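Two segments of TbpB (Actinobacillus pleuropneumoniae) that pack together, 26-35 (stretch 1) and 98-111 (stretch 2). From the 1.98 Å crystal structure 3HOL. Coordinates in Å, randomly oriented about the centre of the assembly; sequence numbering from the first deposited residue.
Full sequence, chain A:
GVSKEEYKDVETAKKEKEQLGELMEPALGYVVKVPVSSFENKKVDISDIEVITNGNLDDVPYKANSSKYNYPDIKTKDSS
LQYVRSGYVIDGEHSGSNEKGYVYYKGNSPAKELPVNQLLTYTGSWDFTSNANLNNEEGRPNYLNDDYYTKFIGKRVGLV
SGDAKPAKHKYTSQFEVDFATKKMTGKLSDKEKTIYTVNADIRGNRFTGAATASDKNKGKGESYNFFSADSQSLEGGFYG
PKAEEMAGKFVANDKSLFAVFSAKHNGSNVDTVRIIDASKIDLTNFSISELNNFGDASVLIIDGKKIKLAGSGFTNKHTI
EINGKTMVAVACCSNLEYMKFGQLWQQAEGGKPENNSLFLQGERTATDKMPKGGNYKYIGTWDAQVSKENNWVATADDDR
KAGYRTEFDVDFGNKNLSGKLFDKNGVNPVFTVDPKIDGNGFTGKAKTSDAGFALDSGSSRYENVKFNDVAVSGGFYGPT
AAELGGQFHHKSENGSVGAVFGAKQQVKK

Stretch 1 (26-35) PALGYVVKVP
Stretch 2 (98-111) NEKGYVYYKGNSPA

Two antiparallel β-strands, Gly29 to Lys33 and Gly101 to Gly107, pair edge to edge through a backbone ladder, and side chains on both faces and at both ends of the ladder close around it.

The strand axes approach to 4.7 Å and run at 170°, and the two stretches together bury 773 Å². By phi/psi, Tyr30 (-142/155), Val31 (-144/142) and Val32 (-131/147) are extended, as are Tyr102 (-146/154), Val103 (-126/138), Tyr104 (-151/162) and Tyr105 (-133/157), while Lys33 is at -75/139; Gly29 is nearly flat at -171/175.

The register sets Tyr30 opposite Tyr105 and Val32 opposite Val103 as hydrogen-bonded pairs, with CA-CA distances of 5.8 and 5.6 Å. Between and beyond them lie the non-hydrogen-bonded pairs Val31 with Tyr104 (CA-CA 4.2 Å) and Lys33 with Tyr102 (CA-CA 4.5 Å). Val32 N donates to Val103 O at 2.9 Å and Val103 N returns to Val32 O at 3.0 Å, both nearly straight at 166° and 162°. Tyr30 N to Tyr105 O and Tyr105 N to Tyr30 O are both 3.0 Å but more bent, at 140° and 149°. The ladder runs on past Lys33, where Val34 N gives Gly101 O a bond of 2.9 Å at 173°; at the other end Gly107 N reaches Leu28 O at 3.0 Å, a weak bond of 132°. Carbonyls also take CA-H contacts, as from Tyr104 CA to Tyr30 O and from Tyr102 CA to Val32 O, each 3.2 Å.

Val31, Lys33, Tyr102 and Tyr104 share one face. Val31 (chi1 54°, p) brings CB to 3.7 Å from Tyr104 CB and CG2 to 3.7 Å from Tyr102 CB. Tyr102 (m, chi2 -93°) lies by Lys33, whose CB is 3.8 Å from Tyr102 CE1, while the Lys33 end leads away (t, t, p, p). Tyr102 OH makes a weak 2.8 Å hydrogen bond to Glu99 OE1.

Tyr30, Val32, Val103 and Tyr105 occupy the other face. The end of the Tyr105 side chain (p, chi2 93°) comes nearer the first strand, its ring face covering Gly29: Gly29 CA is 4.2 Å from the Tyr105 ring centroid, 19° off the normal, a CH-pi contact. A CB on Gly29 would lie 2.4 Å from Tyr105 O and 2.8 Å from Lys106 CA, so the close backbones leave no room for one. Tyr30 (m, chi2 -79°) meets Tyr105 with its ring edge, Tyr30 CD2 being 3.6 Å from Tyr105 OH.

Apolar contacts flank the ladder. Leu28 (m, t), at phi/psi -59/-36, sets CD2 3.8 Å from Pro110 CG. Val34 (t) points toward stretch 2, its CG1 3.7 Å from Lys100 CG and its CG2 4.3 Å from Val103 CG2; Lys100 (t, p, t, t) then leads its end away. A water extends the pairing here, donating to Val34 O at 2.7 Å and accepting from Lys100 N at 3.0 Å. Gly101 has phi/psi 138/-153, where a CB would jam against the carbonyl O of Lys100.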

# COMPACT_ATOMS: atom_id res chain seq x y z
N PRO A 26 -4.83 6.41 1.81
CA PRO A 26 -4.68 4.99 2.11
C PRO A 26 -3.88 4.81 3.39
O PRO A 26 -3.01 5.64 3.72
CB PRO A 26 -3.91 4.46 0.88
CG PRO A 26 -3.09 5.64 0.46
CD PRO A 26 -4.09 6.78 0.60
N ALA A 27 -4.17 3.75 4.15
CA ALA A 27 -3.35 3.40 5.32
C ALA A 27 -3.51 1.92 5.61
O ALA A 27 -4.44 1.33 5.10
CB ALA A 27 -3.82 4.19 6.52
N LEU A 28 -2.65 1.31 6.46
CA LEU A 28 -2.88 -0.09 6.79
C LEU A 28 -4.26 -0.23 7.42
O LEU A 28 -4.94 -1.24 7.23
CB LEU A 28 -1.78 -0.69 7.69
CG LEU A 28 -0.41 -0.83 7.02
CD1 LEU A 28 0.58 -1.52 7.99
CD2 LEU A 28 -0.50 -1.63 5.72
N GLY A 29 -4.65 0.78 8.19
CA GLY A 29 -5.93 0.72 8.90
C GLY A 29 -6.29 2.04 9.55
O GLY A 29 -5.51 3.01 9.48
N TYR A 30 -7.50 2.09 10.12
CA TYR A 30 -7.97 3.27 10.85
C TYR A 30 -8.77 2.85 12.07
O TYR A 30 -9.46 1.81 12.04
CB TYR A 30 -8.89 4.10 9.96
CG TYR A 30 -8.14 4.88 8.89
CD1 TYR A 30 -7.49 6.07 9.21
CD2 TYR A 30 -8.06 4.41 7.57
CE1 TYR A 30 -6.79 6.81 8.25
CE2 TYR A 30 -7.36 5.16 6.58
CZ TYR A 30 -6.72 6.33 6.94
OH TYR A 30 -6.05 7.07 5.98
N VAL A 31 -8.81 3.73 13.08
CA VAL A 31 -9.58 3.45 14.30
C VAL A 31 -10.21 4.74 14.84
O VAL A 31 -9.60 5.80 14.74
CB VAL A 31 -8.68 2.77 15.40
CG1 VAL A 31 -7.43 3.58 15.67
CG2 VAL A 31 -9.48 2.50 16.73
N VAL A 32 -11.43 4.66 15.35
CA VAL A 32 -12.07 5.81 15.93
C VAL A 32 -12.65 5.48 17.30
O VAL A 32 -13.10 4.34 17.54
CB VAL A 32 -13.15 6.43 15.00
CG1 VAL A 32 -14.48 5.64 15.01
CG2 VAL A 32 -13.41 7.88 15.38
N LYS A 33 -12.63 6.49 18.18
CA LYS A 33 -13.34 6.44 19.47
C LYS A 33 -14.85 6.62 19.32
O LYS A 33 -15.34 7.44 18.51
CB LYS A 33 -12.78 7.51 20.39
CG LYS A 33 -13.25 7.35 21.81
CD LYS A 33 -12.44 8.24 22.80
CE LYS A 33 -12.25 9.66 22.30
NZ LYS A 33 -13.45 10.20 21.60
N VAL A 34 -15.59 5.82 20.08
CA VAL A 34 -17.05 5.92 20.09
C VAL A 34 -17.35 7.30 20.78
O VAL A 34 -16.82 7.56 21.86
CB VAL A 34 -17.65 4.71 20.86
CG1 VAL A 34 -19.16 4.87 21.11
CG2 VAL A 34 -17.37 3.39 20.12
N PRO A 35 -18.11 8.18 20.11
CA PRO A 35 -18.44 9.49 20.69
C PRO A 35 -19.31 9.40 21.94
O PRO A 35 -20.18 8.54 22.04
CB PRO A 35 -19.26 10.17 19.59
CG PRO A 35 -18.69 9.58 18.33
CD PRO A 35 -18.52 8.11 18.69
N ASN A 98 -16.43 6.89 32.01
CA ASN A 98 -15.32 6.14 31.42
C ASN A 98 -15.61 5.97 29.91
O ASN A 98 -16.72 6.22 29.46
CB ASN A 98 -15.08 4.82 32.14
CG ASN A 98 -14.31 5.00 33.46
OD1 ASN A 98 -13.86 6.11 33.81
ND2 ASN A 98 -14.13 3.92 34.16
N GLU A 99 -14.59 5.62 29.14
CA GLU A 99 -14.76 5.53 27.68
C GLU A 99 -15.60 4.32 27.30
O GLU A 99 -15.60 3.33 28.03
CB GLU A 99 -13.41 5.48 27.00
CG GLU A 99 -12.58 4.24 27.27
CD GLU A 99 -11.28 4.26 26.43
OE1 GLU A 99 -10.94 5.30 25.82
OE2 GLU A 99 -10.61 3.22 26.38
N LYS A 100 -16.33 4.43 26.20
CA LYS A 100 -17.09 3.29 25.65
C LYS A 100 -16.23 2.28 24.80
O LYS A 100 -16.47 1.06 24.83
CB LYS A 100 -18.32 3.80 24.87
CG LYS A 100 -19.09 2.74 24.09
CD LYS A 100 -19.82 1.69 24.99
CE LYS A 100 -20.68 0.80 24.13
NZ LYS A 100 -21.44 -0.16 24.97
N GLY A 101 -15.27 2.81 24.03
CA GLY A 101 -14.39 1.97 23.21
C GLY A 101 -14.14 2.52 21.81
O GLY A 101 -14.20 3.75 21.57
N TYR A 102 -13.86 1.60 20.88
CA TYR A 102 -13.34 1.94 19.57
C TYR A 102 -13.86 0.99 18.50
O TYR A 102 -14.19 -0.17 18.79
CB TYR A 102 -11.80 1.88 19.56
CG TYR A 102 -11.15 2.76 20.60
CD1 TYR A 102 -10.77 4.05 20.27
CD2 TYR A 102 -10.95 2.31 21.93
CE1 TYR A 102 -10.19 4.89 21.21
CE2 TYR A 102 -10.38 3.16 22.89
CZ TYR A 102 -10.01 4.43 22.50
OH TYR A 102 -9.46 5.31 23.42
N VAL A 103 -13.89 1.49 17.27
CA VAL A 103 -14.26 0.70 16.06
C VAL A 103 -13.09 0.89 15.08
O VAL A 103 -12.56 2.02 14.92
CB VAL A 103 -15.61 1.18 15.48
CG1 VAL A 103 -16.01 0.39 14.18
CG2 VAL A 103 -16.75 1.05 16.57
N TYR A 104 -12.68 -0.20 14.42
CA TYR A 104 -11.47 -0.16 13.57
C TYR A 104 -11.50 -1.16 12.40
O TYR A 104 -12.30 -2.12 12.38
CB TYR A 104 -10.25 -0.47 14.44
CG TYR A 104 -10.19 -1.93 14.83
CD1 TYR A 104 -9.42 -2.84 14.09
CD2 TYR A 104 -10.96 -2.42 15.88
CE1 TYR A 104 -9.42 -4.19 14.39
CE2 TYR A 104 -10.94 -3.75 16.21
CZ TYR A 104 -10.18 -4.64 15.44
OH TYR A 104 -10.15 -5.97 15.74
N TYR A 105 -10.66 -0.92 11.41
CA TYR A 105 -10.20 -2.02 10.54
C TYR A 105 -8.71 -1.92 10.39
O TYR A 105 -8.15 -0.81 10.50
CB TYR A 105 -10.85 -1.97 9.15
CG TYR A 105 -10.20 -1.00 8.14
CD1 TYR A 105 -9.20 -1.43 7.25
CD2 TYR A 105 -10.65 0.32 8.04
CE1 TYR A 105 -8.60 -0.54 6.31
CE2 TYR A 105 -10.09 1.23 7.09
CZ TYR A 105 -9.07 0.76 6.22
OH TYR A 105 -8.50 1.60 5.31
N LYS A 106 -8.08 -3.05 10.05
CA LYS A 106 -6.69 -3.02 9.64
C LYS A 106 -6.38 -4.21 8.74
O LYS A 106 -7.18 -5.16 8.63
CB LYS A 106 -5.77 -3.06 10.86
CG LYS A 106 -6.00 -4.34 11.72
CD LYS A 106 -4.80 -4.69 12.60
CE LYS A 106 -4.64 -3.77 13.75
NZ LYS A 106 -3.32 -4.03 14.46
N GLY A 107 -5.24 -4.12 8.07
CA GLY A 107 -4.72 -5.19 7.22
C GLY A 107 -3.21 -5.16 7.11
O GLY A 107 -2.57 -4.15 7.42
N ASN A 108 -2.63 -6.27 6.64
CA ASN A 108 -1.22 -6.25 6.29
C ASN A 108 -1.04 -6.82 4.89
O ASN A 108 -1.99 -7.40 4.34
CB ASN A 108 -0.39 -7.09 7.29
CG ASN A 108 -0.85 -8.53 7.36
OD1 ASN A 108 -0.67 -9.28 6.42
ND2 ASN A 108 -1.45 -8.92 8.49
N SER A 109 0.14 -6.65 4.33
CA SER A 109 0.45 -7.12 2.97
C SER A 109 -0.47 -6.51 1.88
O SER A 109 -1.12 -7.25 1.14
CB SER A 109 0.43 -8.66 2.93
OG SER A 109 0.75 -9.09 1.62
N PRO A 110 -0.52 -5.16 1.77
CA PRO A 110 -1.32 -4.51 0.72
C PRO A 110 -1.01 -5.13 -0.66
O PRO A 110 0.16 -5.27 -0.99
CB PRO A 110 -0.84 -3.05 0.74
CG PRO A 110 -0.29 -2.85 2.18
CD PRO A 110 0.30 -4.19 2.53
N ALA A 111 -2.03 -5.50 -1.43
CA ALA A 111 -1.86 -6.37 -2.62
C ALA A 111 -0.90 -5.79 -3.66
O ALA A 111 -1.00 -4.62 -3.99
CB ALA A 111 -3.24 -6.64 -3.29
O HOH W 1 -15.78 6.42 24.06